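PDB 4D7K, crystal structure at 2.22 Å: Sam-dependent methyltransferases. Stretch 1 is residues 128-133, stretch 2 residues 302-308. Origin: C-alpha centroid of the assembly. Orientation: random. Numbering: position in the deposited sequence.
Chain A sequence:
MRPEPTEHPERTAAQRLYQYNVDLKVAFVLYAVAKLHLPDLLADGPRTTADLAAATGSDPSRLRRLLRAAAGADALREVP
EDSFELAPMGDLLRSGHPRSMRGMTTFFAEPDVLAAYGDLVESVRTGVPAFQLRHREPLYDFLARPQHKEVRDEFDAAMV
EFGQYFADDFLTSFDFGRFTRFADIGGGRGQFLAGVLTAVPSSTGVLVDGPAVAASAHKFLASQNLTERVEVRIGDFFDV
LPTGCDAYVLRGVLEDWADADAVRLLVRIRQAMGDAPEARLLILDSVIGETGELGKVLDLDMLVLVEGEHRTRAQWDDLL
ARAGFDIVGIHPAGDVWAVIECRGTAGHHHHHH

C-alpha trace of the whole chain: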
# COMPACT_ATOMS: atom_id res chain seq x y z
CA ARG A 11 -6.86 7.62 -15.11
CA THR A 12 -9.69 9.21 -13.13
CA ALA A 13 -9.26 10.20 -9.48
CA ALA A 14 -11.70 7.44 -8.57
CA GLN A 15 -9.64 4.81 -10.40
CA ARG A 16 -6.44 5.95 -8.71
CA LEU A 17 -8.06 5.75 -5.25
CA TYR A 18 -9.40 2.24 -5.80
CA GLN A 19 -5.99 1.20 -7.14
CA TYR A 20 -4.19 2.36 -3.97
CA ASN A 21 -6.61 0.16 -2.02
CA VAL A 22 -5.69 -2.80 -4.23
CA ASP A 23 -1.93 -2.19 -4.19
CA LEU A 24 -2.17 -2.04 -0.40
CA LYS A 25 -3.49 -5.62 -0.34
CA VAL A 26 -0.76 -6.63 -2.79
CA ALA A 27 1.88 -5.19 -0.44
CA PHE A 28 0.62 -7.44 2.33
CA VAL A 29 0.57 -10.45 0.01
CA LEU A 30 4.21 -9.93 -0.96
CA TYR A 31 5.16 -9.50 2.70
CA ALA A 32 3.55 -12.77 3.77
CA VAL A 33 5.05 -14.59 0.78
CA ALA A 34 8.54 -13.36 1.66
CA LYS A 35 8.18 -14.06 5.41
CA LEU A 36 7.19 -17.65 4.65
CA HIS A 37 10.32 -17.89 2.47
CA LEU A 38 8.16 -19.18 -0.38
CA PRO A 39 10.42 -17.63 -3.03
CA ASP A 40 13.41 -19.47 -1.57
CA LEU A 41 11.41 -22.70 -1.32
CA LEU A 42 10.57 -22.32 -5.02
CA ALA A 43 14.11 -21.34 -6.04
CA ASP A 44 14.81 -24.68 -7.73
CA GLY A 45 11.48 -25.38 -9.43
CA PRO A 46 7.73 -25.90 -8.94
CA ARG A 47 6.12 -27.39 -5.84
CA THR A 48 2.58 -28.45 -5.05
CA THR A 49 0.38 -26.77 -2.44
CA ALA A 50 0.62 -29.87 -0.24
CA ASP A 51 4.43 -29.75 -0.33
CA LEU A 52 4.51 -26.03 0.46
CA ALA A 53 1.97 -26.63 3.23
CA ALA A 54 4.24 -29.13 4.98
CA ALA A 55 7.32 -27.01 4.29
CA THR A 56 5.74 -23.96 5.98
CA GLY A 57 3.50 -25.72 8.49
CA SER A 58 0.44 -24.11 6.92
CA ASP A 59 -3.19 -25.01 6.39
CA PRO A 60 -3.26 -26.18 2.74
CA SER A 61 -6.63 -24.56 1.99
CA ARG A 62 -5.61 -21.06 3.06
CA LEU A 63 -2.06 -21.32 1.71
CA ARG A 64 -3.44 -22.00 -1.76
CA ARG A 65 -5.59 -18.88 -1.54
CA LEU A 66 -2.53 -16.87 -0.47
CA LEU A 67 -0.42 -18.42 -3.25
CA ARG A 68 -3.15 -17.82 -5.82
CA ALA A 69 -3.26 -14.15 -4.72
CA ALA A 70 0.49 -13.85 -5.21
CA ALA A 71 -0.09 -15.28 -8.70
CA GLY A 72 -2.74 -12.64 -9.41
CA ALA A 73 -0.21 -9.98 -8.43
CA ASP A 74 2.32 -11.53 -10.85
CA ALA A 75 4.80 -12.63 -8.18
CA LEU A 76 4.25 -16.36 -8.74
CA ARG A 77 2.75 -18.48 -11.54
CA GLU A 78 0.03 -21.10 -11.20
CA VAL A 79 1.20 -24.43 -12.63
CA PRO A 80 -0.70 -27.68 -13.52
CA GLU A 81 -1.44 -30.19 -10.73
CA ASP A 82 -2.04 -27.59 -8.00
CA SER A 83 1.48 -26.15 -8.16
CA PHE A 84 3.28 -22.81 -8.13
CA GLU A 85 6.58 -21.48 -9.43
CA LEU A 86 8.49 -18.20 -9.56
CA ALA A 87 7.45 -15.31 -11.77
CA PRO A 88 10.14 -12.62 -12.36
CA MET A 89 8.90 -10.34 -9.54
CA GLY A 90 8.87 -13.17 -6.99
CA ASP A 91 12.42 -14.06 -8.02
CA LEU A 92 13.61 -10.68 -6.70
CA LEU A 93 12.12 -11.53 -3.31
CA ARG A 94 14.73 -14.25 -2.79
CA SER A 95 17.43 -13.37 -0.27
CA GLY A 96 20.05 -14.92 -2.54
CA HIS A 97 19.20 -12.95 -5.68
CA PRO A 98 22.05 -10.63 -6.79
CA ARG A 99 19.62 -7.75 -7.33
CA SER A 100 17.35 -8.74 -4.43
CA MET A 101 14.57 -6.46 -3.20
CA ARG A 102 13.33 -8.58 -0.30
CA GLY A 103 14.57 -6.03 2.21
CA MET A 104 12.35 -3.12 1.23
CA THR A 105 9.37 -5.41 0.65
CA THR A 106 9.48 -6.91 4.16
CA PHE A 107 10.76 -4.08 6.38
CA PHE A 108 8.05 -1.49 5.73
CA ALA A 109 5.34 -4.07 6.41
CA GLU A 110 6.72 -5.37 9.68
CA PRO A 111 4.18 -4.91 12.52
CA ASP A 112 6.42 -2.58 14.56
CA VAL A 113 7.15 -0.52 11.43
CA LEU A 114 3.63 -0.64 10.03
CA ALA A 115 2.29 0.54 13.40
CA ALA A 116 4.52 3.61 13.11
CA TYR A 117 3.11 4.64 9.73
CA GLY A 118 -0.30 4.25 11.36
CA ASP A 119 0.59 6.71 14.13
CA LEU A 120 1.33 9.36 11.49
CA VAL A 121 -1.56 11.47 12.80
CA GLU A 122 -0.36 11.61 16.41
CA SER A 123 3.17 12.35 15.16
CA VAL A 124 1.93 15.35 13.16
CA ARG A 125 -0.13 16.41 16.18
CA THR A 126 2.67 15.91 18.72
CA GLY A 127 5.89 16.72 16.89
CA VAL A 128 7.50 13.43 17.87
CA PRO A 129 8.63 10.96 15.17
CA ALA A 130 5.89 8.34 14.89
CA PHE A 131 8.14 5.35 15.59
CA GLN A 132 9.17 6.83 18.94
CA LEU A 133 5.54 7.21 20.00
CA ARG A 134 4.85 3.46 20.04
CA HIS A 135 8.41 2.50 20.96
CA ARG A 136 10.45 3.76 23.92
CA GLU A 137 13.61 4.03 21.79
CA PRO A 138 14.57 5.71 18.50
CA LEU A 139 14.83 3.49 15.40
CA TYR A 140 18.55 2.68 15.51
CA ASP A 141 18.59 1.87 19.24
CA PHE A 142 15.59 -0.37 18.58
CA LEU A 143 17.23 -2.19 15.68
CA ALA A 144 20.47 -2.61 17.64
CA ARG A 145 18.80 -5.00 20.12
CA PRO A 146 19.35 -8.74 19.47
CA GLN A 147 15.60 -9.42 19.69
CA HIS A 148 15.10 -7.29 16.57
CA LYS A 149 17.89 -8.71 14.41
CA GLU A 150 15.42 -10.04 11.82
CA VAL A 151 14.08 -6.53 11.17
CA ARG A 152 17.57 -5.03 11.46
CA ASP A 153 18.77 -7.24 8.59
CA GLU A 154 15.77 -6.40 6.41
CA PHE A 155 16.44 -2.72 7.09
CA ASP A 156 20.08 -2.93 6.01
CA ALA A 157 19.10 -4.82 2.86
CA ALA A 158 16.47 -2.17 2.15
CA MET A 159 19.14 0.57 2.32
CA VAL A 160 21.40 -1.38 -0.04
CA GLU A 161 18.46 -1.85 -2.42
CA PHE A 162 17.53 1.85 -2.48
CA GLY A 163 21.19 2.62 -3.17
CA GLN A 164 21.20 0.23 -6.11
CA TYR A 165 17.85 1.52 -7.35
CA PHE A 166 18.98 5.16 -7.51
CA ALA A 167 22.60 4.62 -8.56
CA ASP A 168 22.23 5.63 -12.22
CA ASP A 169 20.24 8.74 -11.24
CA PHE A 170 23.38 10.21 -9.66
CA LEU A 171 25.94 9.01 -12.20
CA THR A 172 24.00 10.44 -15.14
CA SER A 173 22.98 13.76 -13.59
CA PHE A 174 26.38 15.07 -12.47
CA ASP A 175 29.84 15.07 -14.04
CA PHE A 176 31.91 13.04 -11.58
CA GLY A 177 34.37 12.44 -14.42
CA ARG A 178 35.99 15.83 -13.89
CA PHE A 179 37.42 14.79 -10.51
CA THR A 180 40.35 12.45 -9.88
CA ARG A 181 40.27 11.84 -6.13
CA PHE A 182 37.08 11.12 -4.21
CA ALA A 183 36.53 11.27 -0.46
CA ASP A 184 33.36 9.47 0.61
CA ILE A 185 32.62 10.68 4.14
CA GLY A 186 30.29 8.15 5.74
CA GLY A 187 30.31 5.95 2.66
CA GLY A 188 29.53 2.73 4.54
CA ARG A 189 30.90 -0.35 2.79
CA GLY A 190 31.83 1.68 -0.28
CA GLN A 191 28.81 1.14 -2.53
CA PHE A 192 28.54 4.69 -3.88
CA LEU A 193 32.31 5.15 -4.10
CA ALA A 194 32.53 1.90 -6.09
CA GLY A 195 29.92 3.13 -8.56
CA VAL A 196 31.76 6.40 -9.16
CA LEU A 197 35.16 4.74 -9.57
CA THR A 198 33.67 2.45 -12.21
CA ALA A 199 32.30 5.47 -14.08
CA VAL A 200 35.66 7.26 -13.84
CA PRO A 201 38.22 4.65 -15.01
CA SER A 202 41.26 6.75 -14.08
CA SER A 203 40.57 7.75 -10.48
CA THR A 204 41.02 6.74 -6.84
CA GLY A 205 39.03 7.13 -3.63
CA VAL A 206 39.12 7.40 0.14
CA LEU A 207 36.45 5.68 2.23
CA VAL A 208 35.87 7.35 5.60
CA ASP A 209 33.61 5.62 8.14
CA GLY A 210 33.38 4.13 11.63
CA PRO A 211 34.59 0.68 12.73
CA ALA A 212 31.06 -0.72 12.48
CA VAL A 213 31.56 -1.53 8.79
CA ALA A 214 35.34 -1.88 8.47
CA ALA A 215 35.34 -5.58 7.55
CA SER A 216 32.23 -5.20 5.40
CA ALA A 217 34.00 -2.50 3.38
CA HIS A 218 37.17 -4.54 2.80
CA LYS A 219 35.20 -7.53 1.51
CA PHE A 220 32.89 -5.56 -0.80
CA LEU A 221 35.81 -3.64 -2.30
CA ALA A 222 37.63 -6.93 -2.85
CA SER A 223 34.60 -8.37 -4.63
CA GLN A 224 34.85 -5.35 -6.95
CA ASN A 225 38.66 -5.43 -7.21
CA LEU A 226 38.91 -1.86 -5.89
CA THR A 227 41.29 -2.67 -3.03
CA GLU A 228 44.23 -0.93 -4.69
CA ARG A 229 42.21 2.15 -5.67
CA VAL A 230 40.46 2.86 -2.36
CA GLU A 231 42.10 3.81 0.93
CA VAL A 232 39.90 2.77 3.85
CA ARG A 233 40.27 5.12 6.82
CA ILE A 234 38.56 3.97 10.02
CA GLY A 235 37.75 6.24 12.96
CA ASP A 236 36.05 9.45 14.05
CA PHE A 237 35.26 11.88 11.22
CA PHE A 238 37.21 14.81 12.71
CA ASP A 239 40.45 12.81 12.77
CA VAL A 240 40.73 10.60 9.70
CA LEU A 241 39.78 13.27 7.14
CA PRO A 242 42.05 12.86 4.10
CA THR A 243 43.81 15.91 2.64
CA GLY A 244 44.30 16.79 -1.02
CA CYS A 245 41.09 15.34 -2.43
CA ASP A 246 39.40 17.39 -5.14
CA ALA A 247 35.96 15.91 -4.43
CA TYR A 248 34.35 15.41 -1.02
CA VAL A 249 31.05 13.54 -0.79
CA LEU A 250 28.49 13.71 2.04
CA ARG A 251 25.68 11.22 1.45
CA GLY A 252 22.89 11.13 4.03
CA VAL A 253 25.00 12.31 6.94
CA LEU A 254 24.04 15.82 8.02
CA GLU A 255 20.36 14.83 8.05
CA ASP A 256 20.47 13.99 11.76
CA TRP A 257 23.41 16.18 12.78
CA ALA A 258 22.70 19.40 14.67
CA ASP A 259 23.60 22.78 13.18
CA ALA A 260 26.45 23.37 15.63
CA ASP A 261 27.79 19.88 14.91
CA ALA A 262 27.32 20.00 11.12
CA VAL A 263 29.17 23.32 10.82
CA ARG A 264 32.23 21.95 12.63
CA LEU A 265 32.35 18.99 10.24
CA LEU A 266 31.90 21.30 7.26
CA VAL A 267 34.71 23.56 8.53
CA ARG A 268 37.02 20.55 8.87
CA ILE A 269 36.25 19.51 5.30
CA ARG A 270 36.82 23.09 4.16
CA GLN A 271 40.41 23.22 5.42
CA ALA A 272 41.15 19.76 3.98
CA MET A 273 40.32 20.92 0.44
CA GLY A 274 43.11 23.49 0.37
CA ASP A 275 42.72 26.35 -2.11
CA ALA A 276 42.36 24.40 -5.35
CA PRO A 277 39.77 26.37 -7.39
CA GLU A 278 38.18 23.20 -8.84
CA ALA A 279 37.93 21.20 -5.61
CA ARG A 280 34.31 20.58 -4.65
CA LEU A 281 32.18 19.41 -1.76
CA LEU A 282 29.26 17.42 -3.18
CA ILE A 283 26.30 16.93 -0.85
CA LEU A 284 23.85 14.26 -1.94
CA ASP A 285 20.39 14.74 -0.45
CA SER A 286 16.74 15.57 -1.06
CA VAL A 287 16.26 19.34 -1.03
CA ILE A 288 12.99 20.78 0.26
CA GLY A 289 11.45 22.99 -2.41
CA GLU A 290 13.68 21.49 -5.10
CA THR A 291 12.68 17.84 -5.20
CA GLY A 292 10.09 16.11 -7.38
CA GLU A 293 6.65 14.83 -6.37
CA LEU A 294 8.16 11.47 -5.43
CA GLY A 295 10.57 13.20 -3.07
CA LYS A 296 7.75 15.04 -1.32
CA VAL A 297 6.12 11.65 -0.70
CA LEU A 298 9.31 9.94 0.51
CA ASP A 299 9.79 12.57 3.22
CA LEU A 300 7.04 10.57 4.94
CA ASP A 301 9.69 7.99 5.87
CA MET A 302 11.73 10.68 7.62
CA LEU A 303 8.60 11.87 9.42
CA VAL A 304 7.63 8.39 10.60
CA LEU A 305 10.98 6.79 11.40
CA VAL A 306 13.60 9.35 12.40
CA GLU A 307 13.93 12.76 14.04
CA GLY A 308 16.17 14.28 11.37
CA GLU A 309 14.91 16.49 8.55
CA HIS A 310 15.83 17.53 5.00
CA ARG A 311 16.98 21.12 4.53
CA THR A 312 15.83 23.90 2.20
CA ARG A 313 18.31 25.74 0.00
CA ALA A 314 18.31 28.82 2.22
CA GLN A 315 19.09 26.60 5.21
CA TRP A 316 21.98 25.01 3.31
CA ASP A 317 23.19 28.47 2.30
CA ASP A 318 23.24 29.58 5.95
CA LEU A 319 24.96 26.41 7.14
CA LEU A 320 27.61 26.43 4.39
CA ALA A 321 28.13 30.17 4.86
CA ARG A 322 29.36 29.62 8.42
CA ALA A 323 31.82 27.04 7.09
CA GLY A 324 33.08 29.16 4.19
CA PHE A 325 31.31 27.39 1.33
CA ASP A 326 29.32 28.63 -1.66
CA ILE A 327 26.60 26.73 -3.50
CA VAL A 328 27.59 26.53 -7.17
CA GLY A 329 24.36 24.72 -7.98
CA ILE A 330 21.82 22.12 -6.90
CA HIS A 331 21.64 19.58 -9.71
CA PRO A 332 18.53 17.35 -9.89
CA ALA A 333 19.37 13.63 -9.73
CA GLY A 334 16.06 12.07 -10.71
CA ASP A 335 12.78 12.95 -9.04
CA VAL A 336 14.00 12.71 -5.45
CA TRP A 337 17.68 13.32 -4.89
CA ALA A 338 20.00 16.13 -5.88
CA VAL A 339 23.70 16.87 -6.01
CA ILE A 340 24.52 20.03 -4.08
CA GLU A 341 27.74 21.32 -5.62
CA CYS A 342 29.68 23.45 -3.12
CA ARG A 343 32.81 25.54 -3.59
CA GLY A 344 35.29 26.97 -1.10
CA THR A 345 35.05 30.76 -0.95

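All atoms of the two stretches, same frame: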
# COMPACT_ATOMS: atom_id res chain seq x y z
N VAL A 128 6.59 14.55 17.67
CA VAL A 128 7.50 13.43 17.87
C VAL A 128 7.44 12.48 16.67
O VAL A 128 6.35 12.22 16.15
CB VAL A 128 7.16 12.66 19.17
CG1 VAL A 128 8.07 11.45 19.34
CG2 VAL A 128 7.26 13.59 20.37
N PRO A 129 8.61 12.01 16.20
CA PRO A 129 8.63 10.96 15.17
C PRO A 129 7.71 9.81 15.56
O PRO A 129 7.71 9.40 16.73
CB PRO A 129 10.10 10.52 15.14
CG PRO A 129 10.84 11.43 16.13
CD PRO A 129 9.94 12.58 16.44
N ALA A 130 6.94 9.31 14.61
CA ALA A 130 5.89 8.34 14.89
C ALA A 130 6.41 7.06 15.53
O ALA A 130 5.78 6.52 16.44
CB ALA A 130 5.13 8.02 13.62
N PHE A 131 7.56 6.58 15.07
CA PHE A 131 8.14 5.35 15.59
C PHE A 131 8.41 5.45 17.09
O PHE A 131 8.23 4.49 17.83
CB PHE A 131 9.43 5.00 14.84
CG PHE A 131 9.98 3.63 15.18
CD1 PHE A 131 10.79 3.44 16.28
CD2 PHE A 131 9.69 2.54 14.37
CE1 PHE A 131 11.30 2.19 16.59
CE2 PHE A 131 10.18 1.29 14.67
CZ PHE A 131 10.99 1.11 15.78
N GLN A 132 8.82 6.63 17.54
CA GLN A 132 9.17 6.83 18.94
C GLN A 132 7.95 7.03 19.83
O GLN A 132 8.08 7.14 21.05
CB GLN A 132 10.12 8.02 19.09
CG GLN A 132 11.42 7.87 18.32
CD GLN A 132 12.36 9.04 18.52
OE1 GLN A 132 12.23 9.80 19.48
NE2 GLN A 132 13.30 9.21 17.60
N LEU A 133 6.77 7.10 19.23
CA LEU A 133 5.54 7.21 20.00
C LEU A 133 5.10 5.84 20.51
O LEU A 133 4.62 5.72 21.64
CB LEU A 133 4.42 7.84 19.17
CG LEU A 133 4.47 9.35 18.95
CD1 LEU A 133 3.26 9.82 18.16
CD2 LEU A 133 4.55 10.09 20.28
N MET A 302 10.99 9.87 6.66
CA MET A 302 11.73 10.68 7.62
C MET A 302 10.82 11.09 8.77
O MET A 302 11.24 11.12 9.92
CB MET A 302 12.31 11.92 6.95
CG MET A 302 13.15 11.61 5.72
SD MET A 302 14.85 11.26 6.16
CE MET A 302 15.36 12.90 6.70
N LEU A 303 9.57 11.41 8.44
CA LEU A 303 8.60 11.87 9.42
C LEU A 303 8.19 10.74 10.37
O LEU A 303 7.97 10.97 11.56
CB LEU A 303 7.37 12.43 8.71
CG LEU A 303 6.53 13.50 9.41
CD1 LEU A 303 5.82 14.33 8.37
CD2 LEU A 303 5.53 12.85 10.35
N VAL A 304 8.09 9.53 9.84
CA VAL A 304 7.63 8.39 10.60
C VAL A 304 8.75 7.76 11.43
O VAL A 304 8.56 7.44 12.60
CB VAL A 304 7.02 7.31 9.68
CG1 VAL A 304 6.78 6.02 10.43
CG2 VAL A 304 5.72 7.82 9.05
N LEU A 305 9.93 7.62 10.82
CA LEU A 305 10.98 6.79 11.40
C LEU A 305 11.97 7.57 12.26
O LEU A 305 12.22 7.20 13.40
CB LEU A 305 11.75 6.06 10.30
CG LEU A 305 10.97 5.02 9.50
CD1 LEU A 305 11.81 4.49 8.35
CD2 LEU A 305 10.51 3.88 10.40
N VAL A 306 12.53 8.64 11.72
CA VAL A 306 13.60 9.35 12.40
C VAL A 306 13.25 10.78 12.79
O VAL A 306 12.19 11.30 12.44
CB VAL A 306 14.87 9.37 11.54
CG1 VAL A 306 15.34 7.95 11.27
CG2 VAL A 306 14.59 10.10 10.24
N GLU A 307 14.16 11.41 13.53
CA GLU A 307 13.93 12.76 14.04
C GLU A 307 14.54 13.81 13.12
O GLU A 307 14.15 14.98 13.14
CB GLU A 307 14.50 12.88 15.46
CG GLU A 307 14.01 14.09 16.23
CD GLU A 307 14.96 15.27 16.13
OE1 GLU A 307 16.06 15.10 15.56
OE2 GLU A 307 14.61 16.36 16.62
N GLY A 308 15.49 13.39 12.29
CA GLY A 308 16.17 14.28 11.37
C GLY A 308 15.26 14.79 10.26
O GLY A 308 14.19 14.23 10.01
O HOH W 1 13.83 6.97 15.39

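The contact between residues 128-133 and 302-308 is small, burying 315 Å² summed over both sides, and the residues that touch are at least 173 positions apart in sequence. It is built largely on the backbone carbonyls of Leu303 to Val306, against which stretch 1 lays its proline and the residues that follow.

Val128 turns its side chain away and takes no part. Pro129, by contrast, points toward stretch 2 and has more area covered by it than any other residue of stretch 1. Its CB lies 3.5 Å from Val306 O, and its CG reaches 4.0 Å from Glu307 CB, so the ring packs against backbone and the aliphatic start of a charged side chain; the carboxylate of Glu307 leads away from the contact. The compact, apolar proline ring suits this buried place, and Pro129 CA lies 3.7 Å from Leu303 O.

At Ala130 the CA traces of the two stretches are at their nearest, with Ala130 CA 4.6 Å from Val304 CA. The small methyl fits this close approach, its CB resting 4.1 Å from Val304 CG1. Ala130 N is 3.2 Å from Val304 O, but the angle is too poor for a hydrogen bond. That carbonyl is instead taken by the next amide: Phe131 N donates to Val304 O at 2.8 Å with an angle of 155°, the one direct hydrogen bond between the stretches.

The Phe131 side chain, with chi1 in t, sets out toward stretch 2, and its CB lies 3.8 Å from Leu305 O. The ring leads away, yet its CD2 still meets Leu305 CD2 at 4.3 Å, an apolar contact between two buried residues.

Gln132 extends its amide to a water, which accepts from NE2 at 3.2 Å and donates to Leu305 O at 2.6 Å, bridging the stretches. Leu133 lies beyond reach.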